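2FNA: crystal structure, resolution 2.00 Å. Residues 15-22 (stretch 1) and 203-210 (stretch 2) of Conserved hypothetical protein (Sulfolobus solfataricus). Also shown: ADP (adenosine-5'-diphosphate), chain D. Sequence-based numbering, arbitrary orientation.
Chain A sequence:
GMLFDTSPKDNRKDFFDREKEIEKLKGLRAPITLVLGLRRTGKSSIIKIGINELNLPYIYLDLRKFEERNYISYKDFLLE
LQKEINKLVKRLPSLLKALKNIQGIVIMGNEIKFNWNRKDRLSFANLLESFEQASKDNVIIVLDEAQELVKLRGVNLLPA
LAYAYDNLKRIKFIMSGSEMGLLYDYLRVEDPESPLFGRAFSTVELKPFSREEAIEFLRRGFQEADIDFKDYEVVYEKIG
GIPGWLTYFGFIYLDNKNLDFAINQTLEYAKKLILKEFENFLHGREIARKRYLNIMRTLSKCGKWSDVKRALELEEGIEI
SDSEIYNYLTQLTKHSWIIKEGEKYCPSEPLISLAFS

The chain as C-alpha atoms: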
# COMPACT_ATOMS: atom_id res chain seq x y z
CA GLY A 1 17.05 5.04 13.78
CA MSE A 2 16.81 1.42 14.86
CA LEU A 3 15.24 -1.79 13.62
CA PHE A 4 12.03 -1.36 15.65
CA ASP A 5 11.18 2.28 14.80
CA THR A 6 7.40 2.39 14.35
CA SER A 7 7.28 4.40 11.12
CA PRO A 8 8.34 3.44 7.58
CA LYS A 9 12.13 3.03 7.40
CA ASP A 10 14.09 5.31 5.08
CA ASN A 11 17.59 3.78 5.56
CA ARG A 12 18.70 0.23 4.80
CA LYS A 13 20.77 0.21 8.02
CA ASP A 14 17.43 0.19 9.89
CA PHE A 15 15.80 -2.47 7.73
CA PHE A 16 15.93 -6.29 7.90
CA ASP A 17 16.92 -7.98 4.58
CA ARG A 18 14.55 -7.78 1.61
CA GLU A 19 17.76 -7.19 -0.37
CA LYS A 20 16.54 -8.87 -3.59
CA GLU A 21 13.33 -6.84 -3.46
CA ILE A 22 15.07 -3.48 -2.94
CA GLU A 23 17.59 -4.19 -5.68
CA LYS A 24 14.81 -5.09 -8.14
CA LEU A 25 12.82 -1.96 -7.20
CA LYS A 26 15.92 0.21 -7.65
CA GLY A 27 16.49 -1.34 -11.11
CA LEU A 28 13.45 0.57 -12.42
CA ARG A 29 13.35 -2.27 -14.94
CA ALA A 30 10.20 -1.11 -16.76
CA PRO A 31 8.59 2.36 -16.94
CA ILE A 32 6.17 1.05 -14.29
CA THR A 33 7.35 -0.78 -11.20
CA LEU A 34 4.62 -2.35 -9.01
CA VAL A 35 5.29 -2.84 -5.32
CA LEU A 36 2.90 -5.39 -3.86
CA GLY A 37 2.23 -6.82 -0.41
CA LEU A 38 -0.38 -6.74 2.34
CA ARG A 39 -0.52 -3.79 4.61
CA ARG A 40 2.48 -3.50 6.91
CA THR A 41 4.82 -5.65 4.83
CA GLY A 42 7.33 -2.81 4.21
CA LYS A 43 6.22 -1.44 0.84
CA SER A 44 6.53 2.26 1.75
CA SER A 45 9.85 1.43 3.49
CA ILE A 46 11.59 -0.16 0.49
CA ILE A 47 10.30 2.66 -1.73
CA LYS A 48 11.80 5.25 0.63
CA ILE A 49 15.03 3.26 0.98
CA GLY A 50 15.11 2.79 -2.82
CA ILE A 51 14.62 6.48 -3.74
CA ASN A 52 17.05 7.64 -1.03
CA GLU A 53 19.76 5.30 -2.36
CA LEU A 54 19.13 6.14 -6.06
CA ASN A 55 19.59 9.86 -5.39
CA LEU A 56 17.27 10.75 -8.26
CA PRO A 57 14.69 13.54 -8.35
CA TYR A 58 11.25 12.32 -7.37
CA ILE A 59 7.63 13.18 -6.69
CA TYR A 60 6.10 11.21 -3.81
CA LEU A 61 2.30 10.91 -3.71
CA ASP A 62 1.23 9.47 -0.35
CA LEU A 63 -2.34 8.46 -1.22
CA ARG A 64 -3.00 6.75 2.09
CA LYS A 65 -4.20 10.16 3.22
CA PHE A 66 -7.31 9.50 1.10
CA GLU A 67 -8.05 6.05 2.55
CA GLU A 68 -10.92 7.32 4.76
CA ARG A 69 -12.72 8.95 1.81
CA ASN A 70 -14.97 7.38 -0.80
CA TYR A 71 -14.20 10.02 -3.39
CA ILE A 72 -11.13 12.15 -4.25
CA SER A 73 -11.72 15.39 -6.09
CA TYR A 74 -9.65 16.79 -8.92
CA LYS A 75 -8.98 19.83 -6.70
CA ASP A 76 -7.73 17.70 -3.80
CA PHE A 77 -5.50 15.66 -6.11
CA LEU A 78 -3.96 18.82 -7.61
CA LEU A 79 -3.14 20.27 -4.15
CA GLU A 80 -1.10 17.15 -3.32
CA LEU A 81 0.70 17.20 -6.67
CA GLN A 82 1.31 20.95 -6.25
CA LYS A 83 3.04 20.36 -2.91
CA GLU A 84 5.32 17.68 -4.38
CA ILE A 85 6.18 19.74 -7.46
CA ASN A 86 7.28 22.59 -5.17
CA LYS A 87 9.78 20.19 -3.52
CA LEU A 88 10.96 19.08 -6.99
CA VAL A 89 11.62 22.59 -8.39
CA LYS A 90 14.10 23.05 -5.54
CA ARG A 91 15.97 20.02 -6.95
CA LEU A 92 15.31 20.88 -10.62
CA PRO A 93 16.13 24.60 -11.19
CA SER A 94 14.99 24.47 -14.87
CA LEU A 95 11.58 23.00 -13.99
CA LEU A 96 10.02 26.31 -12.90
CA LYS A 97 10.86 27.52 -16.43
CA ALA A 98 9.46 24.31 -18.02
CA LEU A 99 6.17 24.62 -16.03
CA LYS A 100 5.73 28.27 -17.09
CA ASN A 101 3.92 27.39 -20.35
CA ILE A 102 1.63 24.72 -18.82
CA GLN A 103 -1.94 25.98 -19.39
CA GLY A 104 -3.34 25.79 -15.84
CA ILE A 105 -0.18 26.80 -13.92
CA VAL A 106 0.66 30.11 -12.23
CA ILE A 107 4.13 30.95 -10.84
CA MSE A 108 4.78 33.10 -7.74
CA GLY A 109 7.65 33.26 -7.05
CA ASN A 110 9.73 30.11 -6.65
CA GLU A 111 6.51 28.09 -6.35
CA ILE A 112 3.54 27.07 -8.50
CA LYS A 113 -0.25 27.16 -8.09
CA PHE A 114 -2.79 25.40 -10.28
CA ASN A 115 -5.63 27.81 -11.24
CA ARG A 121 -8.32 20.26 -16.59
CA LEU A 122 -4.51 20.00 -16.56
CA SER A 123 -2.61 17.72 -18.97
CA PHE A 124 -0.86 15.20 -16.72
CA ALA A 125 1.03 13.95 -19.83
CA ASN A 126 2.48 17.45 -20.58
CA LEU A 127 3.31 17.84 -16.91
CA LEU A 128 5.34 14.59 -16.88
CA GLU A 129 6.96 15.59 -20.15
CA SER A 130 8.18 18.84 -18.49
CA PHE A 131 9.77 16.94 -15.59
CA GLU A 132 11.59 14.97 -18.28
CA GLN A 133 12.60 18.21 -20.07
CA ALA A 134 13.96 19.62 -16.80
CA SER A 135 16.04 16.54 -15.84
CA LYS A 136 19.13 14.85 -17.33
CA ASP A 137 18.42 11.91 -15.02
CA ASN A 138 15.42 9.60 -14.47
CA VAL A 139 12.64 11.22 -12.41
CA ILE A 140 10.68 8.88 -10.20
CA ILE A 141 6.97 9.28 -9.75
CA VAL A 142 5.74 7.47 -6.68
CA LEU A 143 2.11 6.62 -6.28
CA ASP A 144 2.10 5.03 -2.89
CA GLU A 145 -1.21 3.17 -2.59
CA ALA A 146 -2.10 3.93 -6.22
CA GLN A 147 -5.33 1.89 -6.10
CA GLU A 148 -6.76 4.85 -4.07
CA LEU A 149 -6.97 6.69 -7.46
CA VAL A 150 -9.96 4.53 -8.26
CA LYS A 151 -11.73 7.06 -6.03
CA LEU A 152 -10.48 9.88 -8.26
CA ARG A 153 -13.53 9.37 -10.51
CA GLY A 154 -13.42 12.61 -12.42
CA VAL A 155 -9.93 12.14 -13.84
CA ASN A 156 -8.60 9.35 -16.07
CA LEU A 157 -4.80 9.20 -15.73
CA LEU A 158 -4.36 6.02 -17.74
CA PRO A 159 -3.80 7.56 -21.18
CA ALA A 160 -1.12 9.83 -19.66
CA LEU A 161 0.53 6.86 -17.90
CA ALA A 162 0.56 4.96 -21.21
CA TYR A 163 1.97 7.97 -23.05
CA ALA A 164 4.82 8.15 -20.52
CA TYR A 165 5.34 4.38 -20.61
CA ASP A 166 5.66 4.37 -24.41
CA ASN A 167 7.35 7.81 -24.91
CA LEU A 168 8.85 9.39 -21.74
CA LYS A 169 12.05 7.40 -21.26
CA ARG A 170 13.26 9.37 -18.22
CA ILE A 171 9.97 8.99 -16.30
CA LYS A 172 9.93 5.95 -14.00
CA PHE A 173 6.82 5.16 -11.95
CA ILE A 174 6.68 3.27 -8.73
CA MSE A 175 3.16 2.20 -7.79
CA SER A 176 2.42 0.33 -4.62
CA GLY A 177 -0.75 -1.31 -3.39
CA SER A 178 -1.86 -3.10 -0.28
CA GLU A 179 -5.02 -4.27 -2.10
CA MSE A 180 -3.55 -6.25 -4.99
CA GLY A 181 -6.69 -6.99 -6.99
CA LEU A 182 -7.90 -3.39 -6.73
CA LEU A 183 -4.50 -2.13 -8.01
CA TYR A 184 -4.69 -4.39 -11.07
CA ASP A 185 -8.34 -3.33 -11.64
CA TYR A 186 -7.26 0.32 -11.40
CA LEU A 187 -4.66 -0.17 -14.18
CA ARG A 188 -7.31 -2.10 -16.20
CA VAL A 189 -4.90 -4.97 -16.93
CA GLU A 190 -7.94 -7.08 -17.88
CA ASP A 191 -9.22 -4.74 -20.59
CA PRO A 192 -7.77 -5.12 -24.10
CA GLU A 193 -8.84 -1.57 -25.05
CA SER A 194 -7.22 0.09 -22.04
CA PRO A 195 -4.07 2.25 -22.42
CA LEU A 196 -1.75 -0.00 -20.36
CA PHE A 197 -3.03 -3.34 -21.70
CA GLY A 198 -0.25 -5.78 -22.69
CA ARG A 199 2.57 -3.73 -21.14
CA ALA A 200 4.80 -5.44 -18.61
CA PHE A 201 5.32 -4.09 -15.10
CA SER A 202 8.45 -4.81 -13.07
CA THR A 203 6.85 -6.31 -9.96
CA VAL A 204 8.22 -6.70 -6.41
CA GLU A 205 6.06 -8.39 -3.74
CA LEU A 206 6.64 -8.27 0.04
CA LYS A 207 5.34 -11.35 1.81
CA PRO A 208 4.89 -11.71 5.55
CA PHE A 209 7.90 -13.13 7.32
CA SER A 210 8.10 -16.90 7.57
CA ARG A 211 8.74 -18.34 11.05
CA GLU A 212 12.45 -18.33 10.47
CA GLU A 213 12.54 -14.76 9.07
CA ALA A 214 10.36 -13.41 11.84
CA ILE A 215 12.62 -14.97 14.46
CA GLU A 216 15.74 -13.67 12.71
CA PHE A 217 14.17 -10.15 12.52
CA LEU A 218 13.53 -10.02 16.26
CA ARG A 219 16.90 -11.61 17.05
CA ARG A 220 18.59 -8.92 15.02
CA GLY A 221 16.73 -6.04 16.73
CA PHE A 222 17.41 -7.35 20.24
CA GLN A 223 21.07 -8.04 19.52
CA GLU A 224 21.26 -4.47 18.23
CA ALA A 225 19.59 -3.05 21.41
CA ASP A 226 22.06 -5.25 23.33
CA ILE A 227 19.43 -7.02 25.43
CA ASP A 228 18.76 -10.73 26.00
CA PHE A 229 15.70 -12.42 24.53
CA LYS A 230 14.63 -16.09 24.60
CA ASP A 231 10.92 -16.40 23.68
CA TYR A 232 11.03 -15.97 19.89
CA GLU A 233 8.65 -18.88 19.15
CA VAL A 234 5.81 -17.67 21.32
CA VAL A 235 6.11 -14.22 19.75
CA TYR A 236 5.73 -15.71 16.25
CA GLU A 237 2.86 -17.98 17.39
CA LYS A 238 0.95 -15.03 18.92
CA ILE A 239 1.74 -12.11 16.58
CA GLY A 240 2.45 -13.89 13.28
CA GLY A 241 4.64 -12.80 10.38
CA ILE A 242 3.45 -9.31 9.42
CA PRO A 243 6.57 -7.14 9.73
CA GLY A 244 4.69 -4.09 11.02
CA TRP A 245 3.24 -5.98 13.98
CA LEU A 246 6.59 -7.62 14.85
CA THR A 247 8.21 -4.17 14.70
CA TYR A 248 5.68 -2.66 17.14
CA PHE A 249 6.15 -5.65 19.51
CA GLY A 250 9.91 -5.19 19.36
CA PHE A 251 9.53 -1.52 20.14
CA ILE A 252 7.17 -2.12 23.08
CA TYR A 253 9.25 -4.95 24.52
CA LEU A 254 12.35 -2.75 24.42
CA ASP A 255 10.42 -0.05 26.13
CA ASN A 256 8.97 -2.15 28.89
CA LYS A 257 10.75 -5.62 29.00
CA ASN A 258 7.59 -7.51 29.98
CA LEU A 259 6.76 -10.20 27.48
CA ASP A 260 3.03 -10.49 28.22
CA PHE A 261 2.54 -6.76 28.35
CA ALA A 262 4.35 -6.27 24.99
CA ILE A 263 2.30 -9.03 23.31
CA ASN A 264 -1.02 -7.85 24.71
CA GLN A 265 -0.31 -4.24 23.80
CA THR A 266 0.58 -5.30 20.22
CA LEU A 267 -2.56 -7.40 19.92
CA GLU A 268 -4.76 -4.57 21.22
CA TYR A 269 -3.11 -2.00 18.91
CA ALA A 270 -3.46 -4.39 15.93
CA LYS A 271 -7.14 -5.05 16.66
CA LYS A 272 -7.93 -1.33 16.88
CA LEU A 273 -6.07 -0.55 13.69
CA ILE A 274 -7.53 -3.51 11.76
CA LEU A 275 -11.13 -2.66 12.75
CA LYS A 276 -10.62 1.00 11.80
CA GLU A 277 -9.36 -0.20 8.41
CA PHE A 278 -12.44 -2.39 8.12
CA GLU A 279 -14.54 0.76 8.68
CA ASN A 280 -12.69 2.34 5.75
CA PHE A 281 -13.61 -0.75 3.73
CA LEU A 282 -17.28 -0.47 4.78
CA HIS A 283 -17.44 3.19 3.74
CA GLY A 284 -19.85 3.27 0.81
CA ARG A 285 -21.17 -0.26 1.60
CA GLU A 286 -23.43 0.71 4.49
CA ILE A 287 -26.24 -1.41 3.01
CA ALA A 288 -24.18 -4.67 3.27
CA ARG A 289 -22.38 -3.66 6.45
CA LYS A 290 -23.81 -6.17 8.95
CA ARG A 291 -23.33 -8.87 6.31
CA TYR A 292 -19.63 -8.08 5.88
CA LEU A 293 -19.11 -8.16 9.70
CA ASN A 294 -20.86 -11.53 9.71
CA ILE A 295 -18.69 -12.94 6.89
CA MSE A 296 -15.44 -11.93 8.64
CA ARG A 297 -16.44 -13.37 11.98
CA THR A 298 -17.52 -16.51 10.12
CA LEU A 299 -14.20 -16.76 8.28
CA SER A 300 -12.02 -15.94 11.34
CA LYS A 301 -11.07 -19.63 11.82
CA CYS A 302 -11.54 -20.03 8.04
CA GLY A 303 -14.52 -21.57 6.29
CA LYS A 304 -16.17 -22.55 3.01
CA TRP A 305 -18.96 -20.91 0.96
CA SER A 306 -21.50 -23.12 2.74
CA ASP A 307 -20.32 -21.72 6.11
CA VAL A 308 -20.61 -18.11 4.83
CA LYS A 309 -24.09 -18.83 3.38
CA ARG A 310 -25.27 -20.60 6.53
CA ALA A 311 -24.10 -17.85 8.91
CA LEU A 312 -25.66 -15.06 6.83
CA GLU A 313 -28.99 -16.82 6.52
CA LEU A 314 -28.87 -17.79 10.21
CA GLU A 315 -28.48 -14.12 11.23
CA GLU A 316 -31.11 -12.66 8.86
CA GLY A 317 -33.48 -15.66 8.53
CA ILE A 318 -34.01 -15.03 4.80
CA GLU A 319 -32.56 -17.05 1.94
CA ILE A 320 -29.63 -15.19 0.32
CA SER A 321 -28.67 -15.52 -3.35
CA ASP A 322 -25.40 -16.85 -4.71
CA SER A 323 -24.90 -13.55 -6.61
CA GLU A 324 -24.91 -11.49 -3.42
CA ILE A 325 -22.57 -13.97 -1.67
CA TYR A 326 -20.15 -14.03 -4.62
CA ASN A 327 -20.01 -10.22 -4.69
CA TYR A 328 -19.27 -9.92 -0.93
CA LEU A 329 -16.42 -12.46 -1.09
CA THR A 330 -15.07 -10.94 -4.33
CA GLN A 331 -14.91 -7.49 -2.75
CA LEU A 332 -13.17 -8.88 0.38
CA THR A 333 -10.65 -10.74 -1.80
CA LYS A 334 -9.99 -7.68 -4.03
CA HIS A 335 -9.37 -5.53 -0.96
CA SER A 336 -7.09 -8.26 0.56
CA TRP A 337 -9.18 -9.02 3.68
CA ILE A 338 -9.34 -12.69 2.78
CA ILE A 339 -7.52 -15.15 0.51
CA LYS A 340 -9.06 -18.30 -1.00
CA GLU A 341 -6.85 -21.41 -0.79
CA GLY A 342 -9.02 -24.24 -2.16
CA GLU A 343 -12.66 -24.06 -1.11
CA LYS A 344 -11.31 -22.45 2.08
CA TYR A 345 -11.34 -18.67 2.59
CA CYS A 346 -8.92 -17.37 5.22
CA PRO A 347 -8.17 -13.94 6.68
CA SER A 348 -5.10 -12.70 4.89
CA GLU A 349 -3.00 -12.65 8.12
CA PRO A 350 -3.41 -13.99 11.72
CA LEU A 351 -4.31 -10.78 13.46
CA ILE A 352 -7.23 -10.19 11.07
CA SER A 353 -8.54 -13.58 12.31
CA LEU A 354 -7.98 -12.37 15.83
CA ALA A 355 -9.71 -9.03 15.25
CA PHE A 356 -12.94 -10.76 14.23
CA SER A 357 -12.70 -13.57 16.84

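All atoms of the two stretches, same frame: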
# COMPACT_ATOMS: atom_id res chain seq x y z
N PHE A 15 16.77 -1.65 8.39
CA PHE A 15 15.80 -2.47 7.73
C PHE A 15 16.32 -3.88 7.56
O PHE A 15 17.39 -4.08 7.03
CB PHE A 15 15.50 -1.80 6.38
CG PHE A 15 14.27 -2.29 5.70
CD1 PHE A 15 13.01 -1.83 6.11
CD2 PHE A 15 14.35 -3.17 4.63
CE1 PHE A 15 11.88 -2.27 5.48
CE2 PHE A 15 13.22 -3.61 4.00
CZ PHE A 15 11.96 -3.14 4.43
N PHE A 16 15.55 -4.86 8.01
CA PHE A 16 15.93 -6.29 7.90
C PHE A 16 15.75 -6.88 6.50
O PHE A 16 14.63 -6.95 6.00
CB PHE A 16 15.08 -7.11 8.86
CG PHE A 16 15.33 -8.58 8.80
CD1 PHE A 16 16.57 -9.09 9.14
CD2 PHE A 16 14.31 -9.46 8.46
CE1 PHE A 16 16.79 -10.45 9.10
CE2 PHE A 16 14.53 -10.83 8.44
CZ PHE A 16 15.76 -11.32 8.76
N ASP A 17 16.86 -7.34 5.90
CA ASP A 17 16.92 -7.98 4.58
C ASP A 17 16.05 -7.33 3.52
O ASP A 17 16.20 -6.13 3.28
CB ASP A 17 16.71 -9.50 4.66
CG ASP A 17 17.42 -10.28 3.51
OD1 ASP A 17 17.91 -9.69 2.48
OD2 ASP A 17 17.51 -11.53 3.66
N ARG A 18 15.16 -8.12 2.90
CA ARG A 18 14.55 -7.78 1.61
C ARG A 18 15.53 -7.23 0.57
O ARG A 18 15.16 -6.37 -0.22
CB ARG A 18 13.39 -6.78 1.77
CG ARG A 18 12.44 -7.08 2.86
CD ARG A 18 11.61 -8.35 2.66
NE ARG A 18 10.38 -8.18 3.41
CZ ARG A 18 9.51 -9.15 3.68
NH1 ARG A 18 9.73 -10.39 3.27
NH2 ARG A 18 8.40 -8.83 4.35
N GLU A 19 16.76 -7.73 0.54
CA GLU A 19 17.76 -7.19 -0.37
C GLU A 19 17.44 -7.41 -1.85
O GLU A 19 17.67 -6.53 -2.66
CB GLU A 19 19.16 -7.73 -0.04
CG GLU A 19 19.59 -7.34 1.38
CD GLU A 19 21.08 -7.07 1.54
OE1 GLU A 19 21.91 -7.77 0.90
OE2 GLU A 19 21.41 -6.16 2.33
N LYS A 20 16.91 -8.59 -2.21
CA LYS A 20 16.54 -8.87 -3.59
C LYS A 20 15.42 -7.94 -4.04
O LYS A 20 15.42 -7.46 -5.17
CB LYS A 20 16.05 -10.33 -3.76
CG LYS A 20 17.10 -11.38 -3.47
N GLU A 21 14.47 -7.69 -3.14
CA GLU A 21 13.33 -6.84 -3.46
C GLU A 21 13.76 -5.40 -3.69
O GLU A 21 13.31 -4.77 -4.63
CB GLU A 21 12.25 -6.93 -2.40
CG GLU A 21 11.54 -8.27 -2.34
CD GLU A 21 12.34 -9.37 -1.63
OE1 GLU A 21 13.39 -9.06 -1.04
OE2 GLU A 21 11.92 -10.54 -1.69
N ILE A 22 14.62 -4.87 -2.83
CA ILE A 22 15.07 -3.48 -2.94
C ILE A 22 15.89 -3.32 -4.20
O ILE A 22 15.80 -2.31 -4.88
CB ILE A 22 15.94 -3.05 -1.72
CG1 ILE A 22 15.11 -3.05 -0.44
CG2 ILE A 22 16.59 -1.67 -1.95
CD1 ILE A 22 15.99 -3.15 0.85
N THR A 203 7.67 -6.08 -11.16
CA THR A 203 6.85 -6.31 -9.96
C THR A 203 7.70 -6.90 -8.83
O THR A 203 8.48 -7.85 -9.04
CB THR A 203 5.67 -7.25 -10.30
OG1 THR A 203 4.96 -6.70 -11.41
CG2 THR A 203 4.69 -7.40 -9.09
N VAL A 204 7.60 -6.27 -7.67
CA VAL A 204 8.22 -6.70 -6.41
C VAL A 204 7.10 -6.94 -5.39
O VAL A 204 6.21 -6.10 -5.24
CB VAL A 204 9.12 -5.57 -5.90
CG1 VAL A 204 9.80 -5.97 -4.64
CG2 VAL A 204 10.15 -5.18 -6.97
N GLU A 205 7.08 -8.09 -4.75
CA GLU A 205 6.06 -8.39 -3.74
C GLU A 205 6.72 -8.63 -2.36
O GLU A 205 7.66 -9.40 -2.26
CB GLU A 205 5.25 -9.62 -4.11
CG GLU A 205 4.13 -9.90 -3.10
CD GLU A 205 3.28 -11.13 -3.42
OE1 GLU A 205 3.61 -11.88 -4.37
OE2 GLU A 205 2.26 -11.32 -2.70
N LEU A 206 6.19 -8.01 -1.32
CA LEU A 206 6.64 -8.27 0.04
C LEU A 206 5.68 -9.19 0.78
O LEU A 206 4.51 -8.84 1.00
CB LEU A 206 6.81 -6.98 0.79
CG LEU A 206 7.85 -6.02 0.21
CD1 LEU A 206 7.80 -4.73 0.93
CD2 LEU A 206 9.21 -6.63 0.33
N LYS A 207 6.17 -10.36 1.13
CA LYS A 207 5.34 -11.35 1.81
C LYS A 207 5.59 -11.17 3.30
O LYS A 207 6.62 -10.63 3.69
CB LYS A 207 5.64 -12.78 1.29
CG LYS A 207 5.01 -13.01 -0.12
CD LYS A 207 5.24 -14.37 -0.64
CE LYS A 207 4.79 -14.50 -2.11
NZ LYS A 207 3.32 -14.14 -2.31
N PRO A 208 4.63 -11.59 4.13
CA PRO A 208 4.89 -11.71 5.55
C PRO A 208 6.15 -12.50 5.79
O PRO A 208 6.50 -13.39 4.98
CB PRO A 208 3.70 -12.55 6.04
CG PRO A 208 2.62 -12.19 5.12
CD PRO A 208 3.28 -12.03 3.79
N PHE A 209 6.82 -12.24 6.90
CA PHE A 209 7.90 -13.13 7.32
C PHE A 209 7.42 -14.56 7.57
O PHE A 209 6.36 -14.79 8.17
CB PHE A 209 8.58 -12.60 8.58
CG PHE A 209 9.27 -11.25 8.40
CD1 PHE A 209 9.95 -10.93 7.26
CD2 PHE A 209 9.29 -10.34 9.44
CE1 PHE A 209 10.58 -9.69 7.12
CE2 PHE A 209 9.95 -9.11 9.32
CZ PHE A 209 10.61 -8.80 8.17
N SER A 210 8.22 -15.53 7.10
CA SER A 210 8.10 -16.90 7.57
C SER A 210 8.52 -16.96 9.04
O SER A 210 8.99 -15.96 9.63
CB SER A 210 9.03 -17.78 6.75
OG SER A 210 10.36 -17.50 7.14
PB ADP D . 3.47 -0.95 4.09
O1B ADP D . 3.68 -2.20 3.31
O2B ADP D . 2.15 -0.96 4.85
O3B ADP D . 3.75 0.34 3.39
PA ADP D . 5.56 0.02 5.94
O1A ADP D . 6.76 0.36 5.12
O2A ADP D . 4.76 1.21 6.29
O3A ADP D . 4.58 -1.12 5.32
O5' ADP D . 6.09 -0.83 7.17
C5' ADP D . 5.25 -1.18 8.29
C4' ADP D . 6.07 -1.14 9.58
O4' ADP D . 6.95 -2.24 9.68
C3' ADP D . 6.94 0.07 9.72
O3' ADP D . 7.10 0.31 11.14
C2' ADP D . 8.28 -0.38 9.18
O2' ADP D . 9.37 0.34 9.74
C1' ADP D . 8.30 -1.81 9.64
N9 ADP D . 8.99 -2.75 8.77
C8 ADP D . 8.42 -3.47 7.78
N7 ADP D . 9.32 -4.28 7.22
C5 ADP D . 10.50 -4.07 7.86
C6 ADP D . 11.88 -4.61 7.78
N6 ADP D . 12.20 -5.54 6.86
N1 ADP D . 12.81 -4.14 8.66
C2 ADP D . 12.51 -3.22 9.59
N3 ADP D . 11.28 -2.69 9.73
C4 ADP D . 10.27 -3.08 8.90
O HOH W 1 8.93 -12.92 3.47
O HOH W 2 8.84 -11.18 -0.18

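The contact is anchored by Arg18, whose side chain reaches across to the backbone of the second stretch. Arg18 NH2 donates a hydrogen bond to Lys207 O at 2.6 Å, and Arg18 NH1 adds a weak one to the same oxygen at 3.1 Å, so a single carbonyl sits near the guanidinium plane and is held by both terminal nitrogens. Arginine suits this place because its planar, multiply donating head can satisfy a carbonyl at its edge while its faces remain free for packing. Leu206 lies over one face and Phe209 over the opposite one, with Arg18 NH2 3.6 Å from Phe209 CE1. Water 1 extends the polar network: it accepts from Arg18 NH1 at 2.7 Å and lies 2.9 Å from Pro208 O, to which it can donate.

A second water lies beside Glu21. Water 2 donates to Glu205 O at 3.0 Å, accepts from Lys207 N at 3.1 Å, and donates weakly to Glu21 OE2 at 3.5 Å. The carboxylate is thus linked, weakly, to the backbone of the second stretch through water 2, while its aliphatic portion packs directly: Glu21 CB lies 3.5 Å from Val204 CG1, and Glu21 CG 3.9 Å from Leu206 CD2. Val204, short and branched, offers a methyl to the helix without introducing a polar group.

Farther along, the rings of Phe16 and Phe209 form an offset edge-to-face pair, the edge of Phe16 toward the face of Phe209, with centroids 5.6 Å apart, planes at 82°, and Phe16 CD2 3.8 Å from Phe209 CZ. Two flat apolar rings can pack closely in this way.

The adenine of ADP borders this cluster. Phe16 N donates to ADP N1 and ADP N6 donates to Phe16 O, each at 2.9 Å, while the Phe15 ring lays a face against the base, Phe15 CE1 lying 3.3 Å from ADP C6.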